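Chinitase A (Streptomyces coelicolor, PDB 3EBV) probably binds chitin and cleaves it internally as an endochitinase, the crystallised piece being the glycosyl hydrolase family 18 domain of a longer protein. Local coordinates at residues G9-F14 against T19-S24; S28-I33 against W271-D276; G75-I80 against D143-M148. All coordinates share one frame; numbering follows the deposited sequence.

Contact 1. Residues G9-F14 against T19-S24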
loop_
_atom_site.group_PDB
_atom_site.type_symbol
_atom_site.label_atom_id
_atom_site.label_comp_id
_atom_site.label_asym_id
_atom_site.label_seq_id
_atom_site.Cartn_x
_atom_site.Cartn_y
_atom_site.Cartn_z
ATOM N N GLY A 9 -4.346 -3.139 4.391
ATOM C CA GLY A 9 -4.095 -2.408 5.652
ATOM C C GLY A 9 -2.693 -2.603 6.147
ATOM O O GLY A 9 -2.154 -3.710 6.035
ATOM N N TYR A 10 -2.084 -1.525 6.626
ATOM C CA TYR A 10 -0.734 -1.616 7.228
ATOM C C TYR A 10 -0.833 -2.023 8.681
ATOM O O TYR A 10 -1.525 -1.345 9.435
ATOM C CB TYR A 10 -0.003 -0.280 7.112
ATOM C CG TYR A 10 0.494 -0.045 5.704
ATOM C CD1 TYR A 10 1.811 -0.367 5.368
ATOM C CD2 TYR A 10 -0.358 0.452 4.699
ATOM C CE1 TYR A 10 2.299 -0.199 4.051
ATOM C CE2 TYR A 10 0.131 0.616 3.388
ATOM C CZ TYR A 10 1.436 0.289 3.086
ATOM O OH TYR A 10 1.874 0.448 1.791
ATOM N N TRP A 11 -0.127 -3.115 9.032
ATOM C CA TRP A 11 -0.051 -3.559 10.452
ATOM C C TRP A 11 1.290 -3.131 10.996
ATOM O O TRP A 11 2.331 -3.415 10.390
ATOM C CB TRP A 11 -0.190 -5.068 10.475
ATOM C CG TRP A 11 0.037 -5.683 11.835
ATOM C CD1 TRP A 11 -0.896 -5.825 12.808
ATOM C CD2 TRP A 11 1.276 -6.212 12.355
ATOM N NE1 TRP A 11 -0.320 -6.418 13.937
ATOM C CE2 TRP A 11 0.997 -6.663 13.679
ATOM C CE3 TRP A 11 2.581 -6.319 11.863
ATOM C CZ2 TRP A 11 1.976 -7.268 14.491
ATOM C CZ3 TRP A 11 3.571 -6.904 12.685
ATOM C CH2 TRP A 11 3.245 -7.370 13.979
ATOM N N GLN A 12 1.275 -2.417 12.133
ATOM C CA GLN A 12 2.517 -1.861 12.706
ATOM C C GLN A 12 3.379 -2.845 13.488
ATOM O O GLN A 12 2.930 -3.396 14.496
ATOM C CB GLN A 12 2.211 -0.713 13.639
ATOM C CG GLN A 12 1.450 0.453 12.929
ATOM C CD GLN A 12 0.867 1.479 13.908
ATOM O OE1 GLN A 12 0.159 2.390 13.507
ATOM N NE2 GLN A 12 1.229 1.377 15.217
ATOM N N ASN A 13 4.615 -3.000 13.053
ATOM C CA ASN A 13 5.626 -3.742 13.855
ATOM C C ASN A 13 6.316 -2.815 14.834
ATOM O O ASN A 13 7.544 -2.830 14.940
ATOM C CB ASN A 13 6.653 -4.380 12.894
ATOM C CG ASN A 13 7.676 -5.247 13.634
ATOM O OD1 ASN A 13 7.303 -5.978 14.537
ATOM N ND2 ASN A 13 8.937 -5.166 13.228
ATOM N N PHE A 14 5.533 -2.009 15.546
ATOM C CA PHE A 14 6.087 -1.014 16.470
ATOM C C PHE A 14 4.921 -0.387 17.191
ATOM O O PHE A 14 3.775 -0.476 16.738
ATOM C CB PHE A 14 6.941 0.054 15.749
ATOM C CG PHE A 14 6.193 0.797 14.650
ATOM C CD1 PHE A 14 5.487 1.955 14.950
ATOM C CD2 PHE A 14 6.223 0.327 13.345
ATOM C CE1 PHE A 14 4.768 2.631 13.957
ATOM C CE2 PHE A 14 5.531 1.018 12.340
ATOM C CZ PHE A 14 4.804 2.158 12.649
ATOM N N THR A 19 -3.503 1.388 19.004
ATOM C CA THR A 19 -3.820 0.100 19.613
ATOM C C THR A 19 -2.874 -0.998 19.148
ATOM O O THR A 19 -2.747 -1.231 17.946
ATOM C CB THR A 19 -5.283 -0.309 19.275
ATOM O OG1 THR A 19 -6.182 0.638 19.864
ATOM C CG2 THR A 19 -5.639 -1.696 19.812
ATOM N N VAL A 20 -2.193 -1.651 20.084
ATOM C CA VAL A 20 -1.300 -2.732 19.726
ATOM C C VAL A 20 -2.098 -3.946 19.313
ATOM O O VAL A 20 -3.106 -4.304 19.949
ATOM C CB VAL A 20 -0.342 -3.079 20.924
ATOM C CG1 VAL A 20 0.420 -4.372 20.660
ATOM C CG2 VAL A 20 0.634 -1.941 21.120
ATOM N N GLN A 21 -1.648 -4.585 18.224
ATOM C CA GLN A 21 -2.342 -5.729 17.668
ATOM C C GLN A 21 -1.388 -6.857 17.329
ATOM O O GLN A 21 -0.278 -6.598 16.849
ATOM C CB GLN A 21 -3.077 -5.371 16.346
ATOM C CG GLN A 21 -4.183 -4.329 16.487
ATOM C CD GLN A 21 -4.885 -4.081 15.173
ATOM O OE1 GLN A 21 -4.225 -3.778 14.169
ATOM N NE2 GLN A 21 -6.221 -4.164 15.165
ATOM N N LYS A 22 -1.844 -8.092 17.541
ATOM C CA LYS A 22 -1.232 -9.246 16.869
ATOM C C LYS A 22 -1.777 -9.282 15.445
ATOM O O LYS A 22 -2.808 -8.659 15.148
ATOM C CB LYS A 22 -1.568 -10.554 17.595
ATOM C CG LYS A 22 -1.012 -10.563 19.020
ATOM C CD LYS A 22 -1.433 -11.809 19.775
ATOM C CE LYS A 22 -0.793 -11.824 21.154
ATOM N NZ LYS A 22 -1.299 -12.917 22.049
ATOM N N ILE A 23 -1.117 -10.022 14.563
ATOM C CA ILE A 23 -1.695 -10.228 13.232
ATOM C C ILE A 23 -3.108 -10.817 13.346
ATOM O O ILE A 23 -3.984 -10.488 12.559
ATOM C CB ILE A 23 -0.759 -11.134 12.364
ATOM C CG1 ILE A 23 0.513 -10.353 11.965
ATOM C CG2 ILE A 23 -1.511 -11.765 11.168
ATOM C CD1 ILE A 23 0.282 -9.258 10.845
ATOM N N SER A 24 -3.339 -11.713 14.307
ATOM C CA SER A 24 -4.650 -12.362 14.470
ATOM C C SER A 24 -5.744 -11.372 14.889
ATOM O O SER A 24 -6.933 -11.688 14.752
ATOM C CB SER A 24 -4.561 -13.456 15.538
ATOM O OG SER A 24 -4.085 -12.896 16.758
HETATM O O HOH W 1 0.756 -4.073 16.051
#
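With chi1 at 173°, CG of W11 stands anti to the backbone N and the indole leaves strand 6-12 toward Q21 and I23. CG1 of I23 lies anti to its carbonyl carbon, and a second turn at chi2 swings CD1 over that indole. Strand 6-12 is the first strand of the TIM barrel of this family 18 glycosidase, and residues 19-24 belong to the connection from its C-terminal end to strand 32-40.

I23 and W11 cross at about a right angle. CD1 of I23 lies 3.5 Å from CD2 of W11 and 3.7 Å from the centroid of the five-membered ring, a CH-pi contact over one face. I33 and V35 of strand 32-40 also touch the W11 side chain, and helix 61-73 packs on I23, which places the pair between barrel strand and helix.

The polar part of the contact is at the edge of the ring. NE1 of W11 donates to the backbone O of Q21 at 2.9 Å, with a bent N-H...O angle of 135°. The donor sits above the carbonyl plane, 67° out of it. Past this bond Q21 and W11 run in opposite directions: CB of Q21 passes 3.8 Å from NE1 of W11, and OE1 of Q21 goes on to hydrogen-bond OG1 of T273 at the start of helix 273-278.

The O of Q21, a buried residue, takes a second proton from a water that also donates to the O of Q12, so the end of the strand and the loop are joined by a direct bond and a bridge. That water lies over the indole face opposite I23 CD1, toward the rim, with its oxygen 2.8 Å from Q12 O and 2.8 Å from Q21 O.

Contact 2. Residues S28-I33 against W271-D276. With SO4 (sulfate ion), chain B.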
loop_
_atom_site.group_PDB
_atom_site.type_symbol
_atom_site.label_atom_id
_atom_site.label_comp_id
_atom_site.label_asym_id
_atom_site.label_seq_id
_atom_site.Cartn_x
_atom_site.Cartn_y
_atom_site.Cartn_z
ATOM N N SER A 28 -11.253 -8.808 9.667
ATOM C CA SER A 28 -11.436 -9.658 8.492
ATOM C C SER A 28 -11.552 -8.874 7.177
ATOM O O SER A 28 -11.259 -9.444 6.113
ATOM C CB SER A 28 -12.674 -10.545 8.666
ATOM O OG SER A 28 -13.796 -9.769 8.924
ATOM N N ALA A 29 -11.933 -7.600 7.268
ATOM C CA ALA A 29 -12.076 -6.752 6.068
ATOM C C ALA A 29 -10.794 -6.633 5.269
ATOM O O ALA A 29 -10.837 -6.354 4.059
ATOM C CB ALA A 29 -12.534 -5.366 6.471
ATOM N N TYR A 30 -9.635 -6.802 5.924
ATOM C CA TYR A 30 -8.374 -6.605 5.243
ATOM C C TYR A 30 -7.978 -7.826 4.440
ATOM O O TYR A 30 -7.728 -8.904 4.984
ATOM C CB TYR A 30 -7.284 -6.232 6.245
ATOM C CG TYR A 30 -7.541 -4.899 6.878
ATOM C CD1 TYR A 30 -7.303 -3.719 6.163
ATOM C CD2 TYR A 30 -8.074 -4.800 8.188
ATOM C CE1 TYR A 30 -7.556 -2.479 6.731
ATOM C CE2 TYR A 30 -8.321 -3.537 8.770
ATOM C CZ TYR A 30 -8.050 -2.377 8.037
ATOM O OH TYR A 30 -8.244 -1.090 8.543
ATOM N N ASP A 31 -7.880 -7.643 3.127
ATOM C CA ASP A 31 -7.519 -8.736 2.220
ATOM C C ASP A 31 -6.027 -8.862 2.055
ATOM O O ASP A 31 -5.521 -9.948 1.782
ATOM C CB ASP A 31 -8.122 -8.467 0.846
ATOM C CG ASP A 31 -9.589 -8.306 0.923
ATOM O OD1 ASP A 31 -10.298 -9.310 1.209
ATOM O OD2 ASP A 31 -10.094 -7.203 0.714
ATOM N N ILE A 32 -5.317 -7.740 2.170
ATOM C CA ILE A 32 -3.876 -7.706 2.085
ATOM C C ILE A 32 -3.414 -6.973 3.324
ATOM O O ILE A 32 -3.889 -5.869 3.603
ATOM C CB ILE A 32 -3.354 -6.963 0.822
ATOM C CG1 ILE A 32 -3.877 -7.647 -0.454
ATOM C CG2 ILE A 32 -1.814 -6.920 0.813
ATOM C CD1 ILE A 32 -3.500 -6.865 -1.744
ATOM N N ILE A 33 -2.529 -7.619 4.080
ATOM C CA ILE A 33 -1.951 -7.022 5.293
ATOM C C ILE A 33 -0.483 -6.767 5.023
ATOM O O ILE A 33 0.269 -7.713 4.716
ATOM C CB ILE A 33 -2.144 -7.962 6.535
ATOM C CG1 ILE A 33 -3.624 -8.253 6.759
ATOM C CG2 ILE A 33 -1.424 -7.329 7.762
ATOM C CD1 ILE A 33 -3.865 -9.434 7.746
ATOM N N TRP A 271 -3.531 3.423 6.252
ATOM C CA TRP A 271 -2.540 3.486 7.332
ATOM C C TRP A 271 -3.338 3.900 8.568
ATOM O O TRP A 271 -3.856 5.032 8.588
ATOM C CB TRP A 271 -1.513 4.559 7.002
ATOM C CG TRP A 271 -0.536 4.707 8.150
ATOM C CD1 TRP A 271 -0.598 5.650 9.145
ATOM C CD2 TRP A 271 0.584 3.866 8.431
ATOM N NE1 TRP A 271 0.445 5.437 10.050
ATOM C CE2 TRP A 271 1.187 4.364 9.617
ATOM C CE3 TRP A 271 1.146 2.757 7.782
ATOM C CZ2 TRP A 271 2.331 3.759 10.184
ATOM C CZ3 TRP A 271 2.267 2.159 8.331
ATOM C CH2 TRP A 271 2.854 2.674 9.522
ATOM N N SER A 272 -3.499 3.041 9.595
ATOM C CA SER A 272 -2.998 1.671 9.720
ATOM C C SER A 272 -4.114 0.856 10.394
ATOM O O SER A 272 -5.072 1.421 10.925
ATOM C CB SER A 272 -1.752 1.618 10.635
ATOM O OG SER A 272 -2.119 2.105 11.936
ATOM N N THR A 273 -3.974 -0.462 10.428
ATOM C CA THR A 273 -4.955 -1.303 11.147
ATOM C C THR A 273 -5.000 -0.878 12.635
ATOM O O THR A 273 -6.072 -0.894 13.253
ATOM C CB THR A 273 -4.652 -2.809 10.990
ATOM O OG1 THR A 273 -3.412 -3.127 11.622
ATOM C CG2 THR A 273 -4.511 -3.180 9.496
ATOM N N ASN A 274 -3.861 -0.462 13.158
ATOM C CA ASN A 274 -3.782 -0.092 14.606
ATOM C C ASN A 274 -4.570 1.161 14.874
ATOM O O ASN A 274 -5.344 1.234 15.862
ATOM C CB ASN A 274 -2.309 0.077 14.997
ATOM C CG ASN A 274 -1.486 -1.139 14.636
ATOM O OD1 ASN A 274 -1.044 -1.310 13.475
ATOM N ND2 ASN A 274 -1.251 -2.014 15.627
ATOM N N TRP A 275 -4.407 2.178 14.013
ATOM C CA TRP A 275 -5.198 3.385 14.191
ATOM C C TRP A 275 -6.682 3.104 13.906
ATOM O O TRP A 275 -7.558 3.668 14.579
ATOM C CB TRP A 275 -4.686 4.518 13.307
ATOM C CG TRP A 275 -3.385 5.104 13.735
ATOM C CD1 TRP A 275 -2.244 5.177 13.001
ATOM C CD2 TRP A 275 -3.089 5.714 14.998
ATOM N NE1 TRP A 275 -1.243 5.815 13.707
ATOM C CE2 TRP A 275 -1.735 6.141 14.949
ATOM C CE3 TRP A 275 -3.850 5.974 16.159
ATOM C CZ2 TRP A 275 -1.091 6.793 16.039
ATOM C CZ3 TRP A 275 -3.200 6.603 17.260
ATOM C CH2 TRP A 275 -1.843 7.019 17.172
ATOM N N ASP A 276 -6.977 2.201 12.964
ATOM C CA ASP A 276 -8.390 1.825 12.710
ATOM C C ASP A 276 -9.022 1.267 14.017
ATOM O O ASP A 276 -10.131 1.658 14.396
ATOM C CB ASP A 276 -8.387 0.798 11.550
ATOM C CG ASP A 276 -9.776 0.309 11.078
ATOM O OD1 ASP A 276 -10.749 1.103 11.045
ATOM O OD2 ASP A 276 -9.792 -0.904 10.708
HETATM S S SO4 B . -15.224 -11.277 12.087
HETATM O O1 SO4 B . -14.560 -12.568 12.018
HETATM O O2 SO4 B . -16.524 -11.358 12.767
HETATM O O3 SO4 B . -14.275 -10.356 12.812
HETATM O O4 SO4 B . -15.513 -10.793 10.735
#
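Y30 lays its ring against T273 and reaches D276 with its hydroxyl, joining the approach to barrel strand 32-40 to the helical turn 273-276 that follows the last strand, 267-271, of the TIM barrel.

The apolar part is a CH-pi contact. CG2 of T273 sits over the centre of the phenol face, 3.9 Å from the centroid of the Y30 ring and 12° off its normal. With chi1 at 65°, OG1 of T273 falls between the backbone N and the carbonyl carbon, turned to the loop at Q21, and CG2 is anti to the carbonyl carbon, directed at the ring.

Among the hydrogen bonds, OH of Y30 donates to OD2 of D276 at 2.7 Å. OD2 lies at the edge of the ring, in its plane, but the hydroxyl comes to it from above the carboxylate, the two planes being 83° apart. S284 OG of helix 282-292 also bonds OD2, which would help disperse the charge of this buried acid.

The helix start has its own bonds. S272, joined to W271 by a cis peptide, is the N-cap: its OG accepts from the N of W275 at 3.1 Å, and its backbone O from the N of D276.

At the exposed end of residues 28-33 a sulfate, probably from the crystallisation liquor, is bound: OG of S28 donates to sulfate O4 at 2.7 Å.

Contact 3. Residues G75-I80 against D143-M148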
loop_
_atom_site.group_PDB
_atom_site.type_symbol
_atom_site.label_atom_id
_atom_site.label_comp_id
_atom_site.label_asym_id
_atom_site.label_seq_id
_atom_site.Cartn_x
_atom_site.Cartn_y
_atom_site.Cartn_z
ATOM N N GLY A 75 -7.558 -17.016 3.218
ATOM C CA GLY A 75 -7.541 -16.394 1.902
ATOM C C GLY A 75 -6.910 -14.996 1.864
ATOM O O GLY A 75 -6.943 -14.347 0.806
ATOM N N LYS A 76 -6.327 -14.560 2.975
ATOM C CA LYS A 76 -5.678 -13.234 2.994
ATOM C C LYS A 76 -4.243 -13.341 2.481
ATOM O O LYS A 76 -3.659 -14.443 2.405
ATOM C CB LYS A 76 -5.694 -12.584 4.398
ATOM C CG LYS A 76 -6.949 -12.744 5.236
ATOM C CD LYS A 76 -8.179 -12.268 4.574
ATOM C CE LYS A 76 -9.361 -12.368 5.554
ATOM N NZ LYS A 76 -10.524 -11.888 4.855
ATOM N N LYS A 77 -3.654 -12.198 2.139
ATOM C CA LYS A 77 -2.240 -12.160 1.768
ATOM C C LYS A 77 -1.534 -11.327 2.816
ATOM O O LYS A 77 -2.102 -10.338 3.315
ATOM C CB LYS A 77 -2.023 -11.529 0.362
ATOM C CG LYS A 77 -2.773 -12.221 -0.777
ATOM C CD LYS A 77 -2.123 -13.568 -1.043
ATOM C CE LYS A 77 -2.859 -14.375 -2.096
ATOM N NZ LYS A 77 -2.068 -15.632 -2.467
ATOM N N VAL A 78 -0.314 -11.711 3.173
ATOM C CA VAL A 78 0.466 -10.927 4.128
ATOM C C VAL A 78 1.796 -10.631 3.473
ATOM O O VAL A 78 2.502 -11.562 3.078
ATOM C CB VAL A 78 0.696 -11.684 5.484
ATOM C CG1 VAL A 78 1.443 -10.808 6.494
ATOM C CG2 VAL A 78 -0.647 -12.148 6.064
ATOM N N ILE A 79 2.134 -9.357 3.336
ATOM C CA ILE A 79 3.353 -8.969 2.641
ATOM C C ILE A 79 4.231 -8.123 3.551
ATOM O O ILE A 79 3.746 -7.595 4.557
ATOM C CB ILE A 79 3.001 -8.206 1.315
ATOM C CG1 ILE A 79 2.263 -6.887 1.631
ATOM C CG2 ILE A 79 2.183 -9.137 0.395
ATOM C CD1 ILE A 79 1.811 -6.126 0.344
ATOM N N ILE A 80 5.523 -8.035 3.236
ATOM C CA ILE A 80 6.453 -7.185 3.986
ATOM C C ILE A 80 6.603 -5.826 3.314
ATOM O O ILE A 80 6.930 -5.769 2.122
ATOM C CB ILE A 80 7.838 -7.913 4.222
ATOM C CG1 ILE A 80 8.771 -7.089 5.076
ATOM C CG2 ILE A 80 8.496 -8.331 2.887
ATOM C CD1 ILE A 80 8.253 -6.877 6.509
ATOM N N ASP A 143 3.098 -15.771 -8.666
ATOM C CA ASP A 143 2.038 -15.595 -7.666
ATOM C C ASP A 143 2.415 -14.512 -6.662
ATOM O O ASP A 143 1.615 -14.177 -5.780
ATOM C CB ASP A 143 1.761 -16.903 -6.909
ATOM C CG ASP A 143 1.099 -17.970 -7.784
ATOM O OD1 ASP A 143 0.543 -17.639 -8.870
ATOM O OD2 ASP A 143 1.133 -19.144 -7.345
HETATM N N MSE A 144 3.623 -13.973 -6.771
HETATM C CA MSE A 144 4.080 -12.973 -5.779
HETATM C C MSE A 144 3.149 -11.751 -5.784
HETATM O O MSE A 144 2.745 -11.257 -6.840
HETATM C CB MSE A 144 5.506 -12.513 -6.045
HETATM C CG MSE A 144 6.061 -11.675 -4.894
HETATM SE SE MSE A 144 7.823 -11.014 -5.215
HETATM C CE MSE A 144 7.393 -9.738 -6.658
ATOM N N ILE A 145 2.783 -11.310 -4.590
ATOM C CA ILE A 145 2.048 -10.046 -4.441
ATOM C C ILE A 145 3.063 -8.920 -4.453
ATOM O O ILE A 145 4.072 -8.937 -3.715
ATOM C CB ILE A 145 1.264 -10.029 -3.118
ATOM C CG1 ILE A 145 0.231 -11.173 -3.073
ATOM C CG2 ILE A 145 0.610 -8.632 -2.868
ATOM C CD1 ILE A 145 -0.871 -11.124 -4.148
ATOM N N LEU A 146 2.775 -7.884 -5.274
ATOM C CA LEU A 146 3.689 -6.744 -5.367
ATOM C C LEU A 146 2.810 -5.491 -5.296
ATOM O O LEU A 146 1.980 -5.255 -6.201
ATOM C CB LEU A 146 4.480 -6.753 -6.696
ATOM C CG LEU A 146 5.285 -5.460 -6.962
ATOM C CD1 LEU A 146 6.300 -5.118 -5.872
ATOM C CD2 LEU A 146 5.964 -5.665 -8.352
ATOM N N THR A 147 2.982 -4.726 -4.221
ATOM C CA THR A 147 2.248 -3.456 -4.115
ATOM C C THR A 147 3.245 -2.315 -3.982
ATOM O O THR A 147 4.408 -2.523 -3.654
ATOM C CB THR A 147 1.260 -3.477 -2.882
ATOM O OG1 THR A 147 2.007 -3.506 -1.653
ATOM C CG2 THR A 147 0.341 -4.692 -2.921
HETATM N N MSE A 148 2.774 -1.073 -4.192
HETATM C CA MSE A 148 3.610 0.112 -4.005
HETATM C C MSE A 148 2.735 1.166 -3.368
HETATM O O MSE A 148 1.528 1.203 -3.670
HETATM C CB MSE A 148 4.131 0.643 -5.339
HETATM C CG MSE A 148 4.845 -0.464 -6.162
HETATM SE SE MSE A 148 5.557 0.289 -7.844
HETATM C CE MSE A 148 7.335 0.762 -7.178
HETATM O O HOH W 2 0.574 -14.865 -3.320
#
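I79 lies across I145 at about a right angle, its CG2 3.7 Å from CG2 of I145. Its other branch goes on to T147: with chi1 at 64°, CG1 is held between the backbone N and the carbonyl carbon, and CD1 comes 3.3 Å from OG1 and 3.9 Å from CG2 of T147. K77, bent at chi2, lays its methylenes along the other branch of I145, CG of K77 being 3.9 Å from CG1 of I145. NZ of K77 donates to a water at 2.9 Å, which in turn donates to the O of D143 at 2.8 Å.

One shell out, OD1 of D117 in strand 115-120 hydrogen-bonds OG1 of T147 and so fixes its hydroxyl; I79 also touches D117. Strand 115-120 pairs with both strands and separates them in the sheet, so the axes of strands 77-80 and 145-148 come no closer than 8.3 Å, their N-to-C directions 58° apart, and the two strands meet through side chains. Such inward contacts between next-but-one strands are characteristic of the interior of a TIM barrel, here beside D117 of the family 18 DxxDxDxE signature.

Overall arrangement
From the N terminus, contact 1 comes first, closing a loop of only four residues where strand 6-12 turns toward strand 32-40. Contact 2 opens afterwards and spans nearly the whole barrel, bringing the entry to strand 32-40 against the helix after the final strand. Contact 3 falls wholly within that span, joining strands 77-84 and 145-148; no two contacts cross. The Q21-T273 and Q12-S272 bonds join contact 1 to contact 2, their centres about 8 Å apart. Strand pairing through I33 O and I79 N, with K76 NZ on S28 O, connects contact 2 to contact 3. Contacts 1 and 3 do not touch, though both reach the same barrel sheet.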